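Lin1840 protein (Listeria innocua serovar 6a, PDB 4ZOC) probably hydrolyses terminal, non-reducing beta-D-glucosyl residues with release of beta-D-glucose, as a family 3 glycoside hydrolase involved in beta-1,2-glucan metabolism. Local coordinates at residues 22-30 against 40-49; 265-275 against 296-306. The protein carries 2 engineered substitutions. All blocks are in the same frame, centred on the assembly; numbering follows the deposited sequence.

How the contacts relate
Both contacts lie in the TIM-barrel domain of this family 3 enzyme. From the N terminus, contact 1 comes first. It closes the short loop after strand 23-25 by bringing helix 37-47 back against that strand and the 3-10 turn that follows it. The chain then runs through the middle strands of the barrel. Contact 2 closes a later, longer excursion, through helix 286-295. The two loops are in series and do not cross. Contact 1 ties the first strand to its helix, contact 2 the seventh strand to the eighth. Probable hydrogen bonds, Cys22 O to Glu301 N (2.9 Å) and Gln24 O to Met303 N (3.0 Å), join first to eighth.

Contact 1: 22-30 against 40-49; sequences CLQLSPFLF and TGPLLQEMKL
Leu29 meets Leu43, Leu44 and Met47 across this contact, and apolar packing makes up most of it. Leu29 and Leu43 cross at about a right angle, with CD2 of Leu29 3.7 Å from CD2 of Leu43. The same CD2 of Leu29 lies 4.0 Å from CG of Leu44. The other branch, CD1 of Leu29, reaches SD of Met47 at 4.1 Å. Back in strand 23-25, Leu25 and Leu49 come tip to tip, CD2 of Leu25 being 3.9 Å from CD1 of Leu49. Met47 slides past Leu25 in the opposite direction. Leu23 ends the row, its CD2 4.2 Å from CD2 of Leu49.

The aromatic contact is an edge contact. With CG between its backbone N and carbonyl carbon (chi1 48°), Phe28 turns its CE1 edge to Leu43. CD2 of Leu43 touches CE1 of Phe28 at 3.5 Å, near the ring plane. One face of the ring carries CB of Ser26, offset toward the rim.

One hydrogen bond joins the segments. Thr40 OG1 donates to Phe28 O at 2.5 Å, a very short and doubtful length. Ala37 O is a second acceptor, so the single proton must be shared or alternate.

At the far end of the helix, Lys48 has positive phi and forms a Schellman motif. The turn brings Leu49 back to face the strand.

Strand 23-25 is the first of the TIM barrel, and helix 37-47 lies on the way to the parallel strand 59-61 beside it, in a beta-alpha-beta crossover. Leu23 and Leu25 point to the helix. Gln24, between them, points away from it, and its NE2 is hydrogen-bonded to Ser59 OG. The chemistry implies a helix held to strand and 3-10 turn mainly by apolar side chains, with a directional bond at the Phe28 end.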
# COMPACT_ATOMS: atom_id res chain seq x y z
N CYS A 22 3.53 -33.73 -17.02
CA CYS A 22 3.55 -32.48 -16.29
C CYS A 22 3.22 -31.23 -17.13
O CYS A 22 3.49 -30.12 -16.67
CB CYS A 22 4.92 -32.27 -15.59
SG CYS A 22 5.30 -33.61 -14.42
N LEU A 23 2.62 -31.44 -18.31
CA LEU A 23 2.20 -30.39 -19.21
C LEU A 23 0.66 -30.36 -19.38
O LEU A 23 0.01 -31.38 -19.57
CB LEU A 23 2.84 -30.60 -20.54
CG LEU A 23 2.42 -29.64 -21.64
CD1 LEU A 23 2.96 -28.25 -21.43
CD2 LEU A 23 2.87 -30.22 -22.94
N GLN A 24 0.11 -29.16 -19.32
CA GLN A 24 -1.29 -28.90 -19.61
C GLN A 24 -1.44 -28.00 -20.83
O GLN A 24 -0.77 -26.96 -20.94
CB GLN A 24 -2.01 -28.26 -18.39
CG GLN A 24 -3.49 -28.11 -18.54
CD GLN A 24 -4.06 -27.46 -17.33
OE1 GLN A 24 -3.74 -26.27 -17.03
NE2 GLN A 24 -4.86 -28.21 -16.58
N LEU A 25 -2.36 -28.42 -21.73
CA LEU A 25 -2.61 -27.74 -23.00
C LEU A 25 -4.05 -27.38 -23.23
O LEU A 25 -4.93 -28.06 -22.73
CB LEU A 25 -2.09 -28.58 -24.18
CG LEU A 25 -0.65 -28.90 -24.12
CD1 LEU A 25 -0.40 -29.84 -25.31
CD2 LEU A 25 0.26 -27.72 -24.22
N SER A 26 -4.28 -26.34 -24.05
CA SER A 26 -5.61 -25.99 -24.51
C SER A 26 -6.14 -27.13 -25.40
O SER A 26 -5.32 -27.85 -26.00
CB SER A 26 -5.54 -24.73 -25.32
OG SER A 26 -5.29 -23.61 -24.47
N PRO A 27 -7.47 -27.28 -25.52
CA PRO A 27 -7.97 -28.51 -26.17
C PRO A 27 -7.61 -28.65 -27.66
O PRO A 27 -7.47 -29.79 -28.20
CB PRO A 27 -9.48 -28.40 -26.02
CG PRO A 27 -9.75 -26.90 -25.79
CD PRO A 27 -8.57 -26.50 -24.93
N PHE A 28 -7.51 -27.52 -28.33
CA PHE A 28 -7.30 -27.55 -29.80
C PHE A 28 -5.86 -27.86 -30.19
O PHE A 28 -5.54 -27.93 -31.38
CB PHE A 28 -7.77 -26.22 -30.45
CG PHE A 28 -7.27 -25.00 -29.78
CD1 PHE A 28 -6.03 -24.52 -30.10
CD2 PHE A 28 -8.06 -24.31 -28.85
CE1 PHE A 28 -5.56 -23.37 -29.47
CE2 PHE A 28 -7.57 -23.16 -28.21
CZ PHE A 28 -6.34 -22.71 -28.54
N LEU A 29 -5.01 -28.07 -29.20
CA LEU A 29 -3.66 -28.65 -29.41
C LEU A 29 -3.67 -30.19 -29.46
O LEU A 29 -2.66 -30.80 -29.72
CB LEU A 29 -2.64 -28.15 -28.39
CG LEU A 29 -2.56 -26.63 -28.40
CD1 LEU A 29 -1.84 -26.03 -27.23
CD2 LEU A 29 -1.90 -26.17 -29.69
N PHE A 30 -4.82 -30.80 -29.29
CA PHE A 30 -4.91 -32.23 -29.30
C PHE A 30 -5.65 -32.67 -30.55
O PHE A 30 -6.62 -32.07 -30.96
CB PHE A 30 -5.65 -32.75 -28.05
CG PHE A 30 -4.94 -32.53 -26.77
CD1 PHE A 30 -5.11 -31.37 -26.08
CD2 PHE A 30 -4.14 -33.51 -26.22
CE1 PHE A 30 -4.47 -31.18 -24.84
CE2 PHE A 30 -3.49 -33.32 -25.00
CZ PHE A 30 -3.68 -32.16 -24.31
N THR A 40 -4.87 -24.69 -34.22
CA THR A 40 -3.94 -25.80 -33.92
C THR A 40 -2.54 -25.82 -34.53
O THR A 40 -1.56 -25.93 -33.81
CB THR A 40 -4.61 -27.12 -34.28
OG1 THR A 40 -5.93 -27.15 -33.68
CG2 THR A 40 -3.78 -28.30 -33.84
N GLY A 41 -2.43 -25.77 -35.87
CA GLY A 41 -1.08 -25.76 -36.53
C GLY A 41 -0.14 -24.61 -36.15
O GLY A 41 0.99 -24.82 -35.75
N PRO A 42 -0.62 -23.38 -36.26
CA PRO A 42 0.23 -22.28 -35.85
C PRO A 42 0.71 -22.35 -34.38
O PRO A 42 1.87 -22.09 -34.10
CB PRO A 42 -0.65 -21.06 -36.11
CG PRO A 42 -1.54 -21.51 -37.24
CD PRO A 42 -1.89 -22.91 -36.85
N LEU A 43 -0.17 -22.71 -33.45
CA LEU A 43 0.23 -22.73 -32.06
C LEU A 43 1.14 -23.95 -31.73
O LEU A 43 2.07 -23.83 -30.96
CB LEU A 43 -1.03 -22.60 -31.18
CG LEU A 43 -0.83 -22.45 -29.69
CD1 LEU A 43 -0.10 -21.12 -29.40
CD2 LEU A 43 -2.19 -22.57 -28.99
N LEU A 44 0.90 -25.10 -32.31
CA LEU A 44 1.86 -26.21 -32.18
C LEU A 44 3.26 -25.79 -32.66
O LEU A 44 4.23 -26.11 -32.01
CB LEU A 44 1.41 -27.49 -32.92
CG LEU A 44 0.22 -28.30 -32.36
CD1 LEU A 44 -0.27 -29.29 -33.37
CD2 LEU A 44 0.58 -29.07 -31.09
N GLN A 45 3.34 -25.04 -33.75
CA GLN A 45 4.63 -24.64 -34.31
C GLN A 45 5.34 -23.67 -33.37
O GLN A 45 6.51 -23.84 -33.06
CB GLN A 45 4.48 -24.00 -35.69
CG GLN A 45 5.86 -23.66 -36.31
CD GLN A 45 5.88 -23.97 -37.77
OE1 GLN A 45 6.09 -25.13 -38.19
NE2 GLN A 45 5.65 -22.95 -38.58
N GLU A 46 4.59 -22.67 -32.90
CA GLU A 46 5.14 -21.63 -32.03
C GLU A 46 5.60 -22.20 -30.71
O GLU A 46 6.66 -21.79 -30.22
CB GLU A 46 4.14 -20.51 -31.83
CG GLU A 46 4.42 -19.58 -30.66
CD GLU A 46 3.24 -18.65 -30.34
OE1 GLU A 46 2.22 -18.62 -31.09
OE2 GLU A 46 3.31 -17.94 -29.30
N MET A 47 4.87 -23.17 -30.17
CA MET A 47 5.26 -23.85 -28.87
C MET A 47 6.28 -24.97 -29.08
O MET A 47 6.76 -25.55 -28.12
CB MET A 47 4.02 -24.39 -28.20
CG MET A 47 3.03 -23.26 -27.84
SD MET A 47 1.63 -23.82 -26.91
CE MET A 47 2.29 -24.21 -25.31
N LYS A 48 6.52 -25.31 -30.34
CA LYS A 48 7.42 -26.39 -30.77
C LYS A 48 6.99 -27.73 -30.19
O LYS A 48 7.83 -28.56 -29.75
CB LYS A 48 8.88 -26.01 -30.44
CG LYS A 48 9.28 -24.71 -31.22
CD LYS A 48 10.52 -23.99 -30.74
CE LYS A 48 11.76 -24.88 -30.70
NZ LYS A 48 12.16 -25.34 -29.32
N LEU A 49 5.67 -27.96 -30.22
CA LEU A 49 5.10 -29.21 -29.69
C LEU A 49 4.97 -30.17 -30.84
O LEU A 49 4.55 -29.76 -31.93
CB LEU A 49 3.72 -29.01 -29.05
CG LEU A 49 3.69 -28.14 -27.78
CD1 LEU A 49 2.27 -27.64 -27.53
CD2 LEU A 49 4.26 -28.99 -26.69

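Contact 2: 265-275 against 296-306; sequences GVLISAWGAVA and AGVDLEMMTTC. Engineered in segment 265-275: Ala270 (natural residue Asp). With BGC (beta-D-glucopyranose), chain G.
Trp271 reaches across to Met302 and Met303 and carries a bound glucose. Its CB lies 3.7 Å from SD of Met302 and 3.8 Å from O4 of the sugar. With CG anti to the backbone N (chi1 -176°), the indole lies between the sugar and Met303. CD1 and NE1 approach C3 of the sugar. The benzene ring has C1 of the sugar over one face. On the opposite face CB of Met303 makes a CH-pi contact, and CG of Met303 is 3.8 Å from CH2 of Trp271. CE3 approaches SD of Met302 obliquely, a Met-aromatic contact.

The backbone beside Trp271 is fixed by Gly272 N, bonded to Met302 O at 3.0 Å. Ser269 OG accepts from Met302 N at 2.9 Å, nearly straight (171°), and donates to the carbonyl of the engineered Ala270. In the second subunit, Arg572 bonds both Trp271 O and the sugar.

A single bridge, Ile268 with Leu300, links the seventh barrel strand, 266-268, to the chain at the start of the eighth, 301-302. One residue earlier, Leu267 N is hydrogen-bonded to Asp299 OD2 from above the carboxylate plane. Salt bridges join Asp299 to Arg258 of helix 250-260 and Arg331 of helix 322-338.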
# COMPACT_ATOMS: atom_id res chain seq x y z
N GLY A 265 -1.45 -32.96 -2.95
CA GLY A 265 -2.03 -33.04 -4.24
C GLY A 265 -1.23 -32.27 -5.29
O GLY A 265 -0.07 -31.84 -5.09
N VAL A 266 -1.84 -32.18 -6.48
CA VAL A 266 -1.23 -31.55 -7.63
C VAL A 266 -1.12 -30.04 -7.31
O VAL A 266 -2.11 -29.42 -6.96
CB VAL A 266 -2.01 -31.84 -8.91
CG1 VAL A 266 -1.54 -30.96 -10.09
CG2 VAL A 266 -1.91 -33.35 -9.25
N LEU A 267 0.09 -29.50 -7.43
CA LEU A 267 0.30 -28.04 -7.46
C LEU A 267 0.45 -27.67 -8.96
O LEU A 267 1.39 -28.16 -9.67
CB LEU A 267 1.51 -27.66 -6.59
CG LEU A 267 1.88 -26.17 -6.54
CD1 LEU A 267 0.73 -25.34 -5.94
CD2 LEU A 267 3.16 -25.95 -5.82
N ILE A 268 -0.51 -26.90 -9.48
CA ILE A 268 -0.52 -26.45 -10.89
C ILE A 268 -0.13 -24.98 -10.93
O ILE A 268 -0.49 -24.19 -10.03
CB ILE A 268 -1.97 -26.69 -11.54
CG1 ILE A 268 -1.96 -26.35 -13.05
CG2 ILE A 268 -3.06 -25.90 -10.78
CD1 ILE A 268 -3.35 -26.54 -13.76
N SER A 269 0.63 -24.61 -11.93
CA SER A 269 0.95 -23.22 -12.15
C SER A 269 -0.24 -22.45 -12.60
O SER A 269 -1.09 -22.96 -13.32
CB SER A 269 2.09 -23.06 -13.17
OG SER A 269 1.68 -23.18 -14.55
N ALA A 270 -0.29 -21.16 -12.22
CA ALA A 270 -1.11 -20.23 -12.95
C ALA A 270 -0.62 -20.17 -14.42
O ALA A 270 0.53 -20.66 -14.74
CB ALA A 270 -1.11 -18.87 -12.27
N TRP A 271 -1.41 -19.57 -15.33
CA TRP A 271 -1.09 -19.59 -16.74
C TRP A 271 0.25 -18.94 -17.05
O TRP A 271 0.44 -17.78 -16.81
CB TRP A 271 -2.17 -18.95 -17.57
CG TRP A 271 -1.99 -19.02 -19.08
CD1 TRP A 271 -1.02 -18.41 -19.82
CD2 TRP A 271 -2.84 -19.68 -20.02
NE1 TRP A 271 -1.21 -18.62 -21.14
CE2 TRP A 271 -2.33 -19.39 -21.31
CE3 TRP A 271 -4.04 -20.36 -19.92
CZ2 TRP A 271 -2.95 -19.86 -22.48
CZ3 TRP A 271 -4.62 -20.86 -21.07
CH2 TRP A 271 -4.10 -20.57 -22.33
N GLY A 272 1.16 -19.75 -17.63
CA GLY A 272 2.46 -19.32 -17.98
C GLY A 272 3.38 -18.93 -16.81
O GLY A 272 4.50 -18.46 -17.08
N ALA A 273 2.98 -19.14 -15.54
CA ALA A 273 3.72 -18.58 -14.44
C ALA A 273 5.09 -19.25 -14.28
O ALA A 273 6.03 -18.69 -13.66
CB ALA A 273 2.92 -18.75 -13.15
N VAL A 274 5.24 -20.47 -14.79
CA VAL A 274 6.59 -21.08 -14.77
C VAL A 274 7.57 -20.28 -15.65
O VAL A 274 8.63 -19.88 -15.18
CB VAL A 274 6.55 -22.57 -15.21
CG1 VAL A 274 7.96 -23.07 -15.32
CG2 VAL A 274 5.74 -23.43 -14.20
N ALA A 275 7.20 -20.01 -16.92
CA ALA A 275 8.01 -19.25 -17.88
C ALA A 275 8.24 -17.82 -17.39
O ALA A 275 9.30 -17.22 -17.55
CB ALA A 275 7.34 -19.28 -19.25
N ALA A 296 10.59 -26.44 -6.40
CA ALA A 296 9.53 -25.89 -5.54
C ALA A 296 8.28 -26.75 -5.57
O ALA A 296 7.29 -26.46 -4.88
CB ALA A 296 9.20 -24.45 -5.98
N GLY A 297 8.25 -27.83 -6.36
CA GLY A 297 7.11 -28.74 -6.27
C GLY A 297 5.87 -28.51 -7.13
O GLY A 297 4.75 -29.01 -6.83
N VAL A 298 6.07 -27.74 -8.17
CA VAL A 298 5.03 -27.45 -9.16
C VAL A 298 4.96 -28.71 -10.03
O VAL A 298 5.95 -29.09 -10.63
CB VAL A 298 5.36 -26.21 -10.03
CG1 VAL A 298 4.33 -26.07 -11.12
CG2 VAL A 298 5.38 -24.94 -9.19
N ASP A 299 3.80 -29.33 -10.06
CA ASP A 299 3.59 -30.58 -10.76
C ASP A 299 3.18 -30.46 -12.19
O ASP A 299 3.33 -31.41 -12.95
CB ASP A 299 2.58 -31.42 -10.04
CG ASP A 299 3.00 -31.68 -8.60
OD1 ASP A 299 4.22 -31.92 -8.35
OD2 ASP A 299 2.10 -31.74 -7.74
N LEU A 300 2.57 -29.32 -12.53
CA LEU A 300 1.83 -29.20 -13.82
C LEU A 300 1.96 -27.80 -14.34
O LEU A 300 1.52 -26.87 -13.65
CB LEU A 300 0.36 -29.59 -13.57
CG LEU A 300 -0.57 -29.66 -14.79
CD1 LEU A 300 -0.01 -30.52 -15.95
CD2 LEU A 300 -2.00 -30.04 -14.35
N GLU A 301 2.59 -27.67 -15.50
CA GLU A 301 2.91 -26.41 -16.14
C GLU A 301 1.80 -26.04 -17.10
O GLU A 301 1.54 -26.75 -18.07
CB GLU A 301 4.24 -26.49 -16.87
CG GLU A 301 4.62 -25.18 -17.58
CD GLU A 301 6.00 -25.12 -18.02
OE1 GLU A 301 6.69 -26.16 -17.96
OE2 GLU A 301 6.41 -24.02 -18.50
N MET A 302 1.11 -24.94 -16.77
CA MET A 302 -0.04 -24.56 -17.54
C MET A 302 0.35 -23.75 -18.79
O MET A 302 0.68 -22.54 -18.71
CB MET A 302 -0.98 -23.71 -16.66
CG MET A 302 -2.23 -23.28 -17.40
SD MET A 302 -3.41 -22.26 -16.47
CE MET A 302 -3.95 -23.37 -15.17
N MET A 303 0.36 -24.41 -19.97
CA MET A 303 0.49 -23.70 -21.30
C MET A 303 1.78 -22.99 -21.63
O MET A 303 1.87 -22.17 -22.50
CB MET A 303 -0.71 -22.82 -21.51
CG MET A 303 -1.88 -23.62 -22.09
SD MET A 303 -1.52 -24.32 -23.76
CE MET A 303 -1.59 -22.83 -24.76
N THR A 304 2.84 -23.43 -20.97
CA THR A 304 4.24 -23.08 -21.33
C THR A 304 5.06 -24.37 -21.37
O THR A 304 4.59 -25.43 -20.94
CB THR A 304 4.85 -21.94 -20.43
OG1 THR A 304 4.67 -22.26 -19.03
CG2 THR A 304 4.18 -20.66 -20.76
N THR A 305 6.28 -24.22 -21.91
CA THR A 305 7.08 -25.29 -22.39
C THR A 305 8.41 -25.44 -21.67
O THR A 305 9.23 -26.16 -22.18
CB THR A 305 7.34 -25.14 -23.88
OG1 THR A 305 8.05 -23.93 -24.13
CG2 THR A 305 6.04 -25.07 -24.68
N CYS A 306 8.62 -24.86 -20.47
CA CYS A 306 9.84 -25.04 -19.80
C CYS A 306 10.08 -26.51 -19.43
O CYS A 306 11.16 -27.04 -19.72
CB CYS A 306 9.93 -24.18 -18.50
SG CYS A 306 9.66 -22.44 -18.84
C2 BGC G . -4.36 -15.57 -21.47
C3 BGC G . -3.50 -15.46 -20.16
C4 BGC G . -4.37 -15.45 -18.85
C5 BGC G . -5.32 -16.66 -18.96
C6 BGC G . -6.17 -16.70 -17.73
C1 BGC G . -5.18 -16.80 -21.36
O1 BGC G . -5.94 -17.02 -22.57
O2 BGC G . -3.54 -15.64 -22.63
O3 BGC G . -2.66 -14.28 -20.24
O4 BGC G . -3.57 -15.42 -17.61
O5 BGC G . -6.04 -16.68 -20.24
O6 BGC G . -7.02 -15.55 -17.76
O HOH W 1 3.54 -21.95 -16.53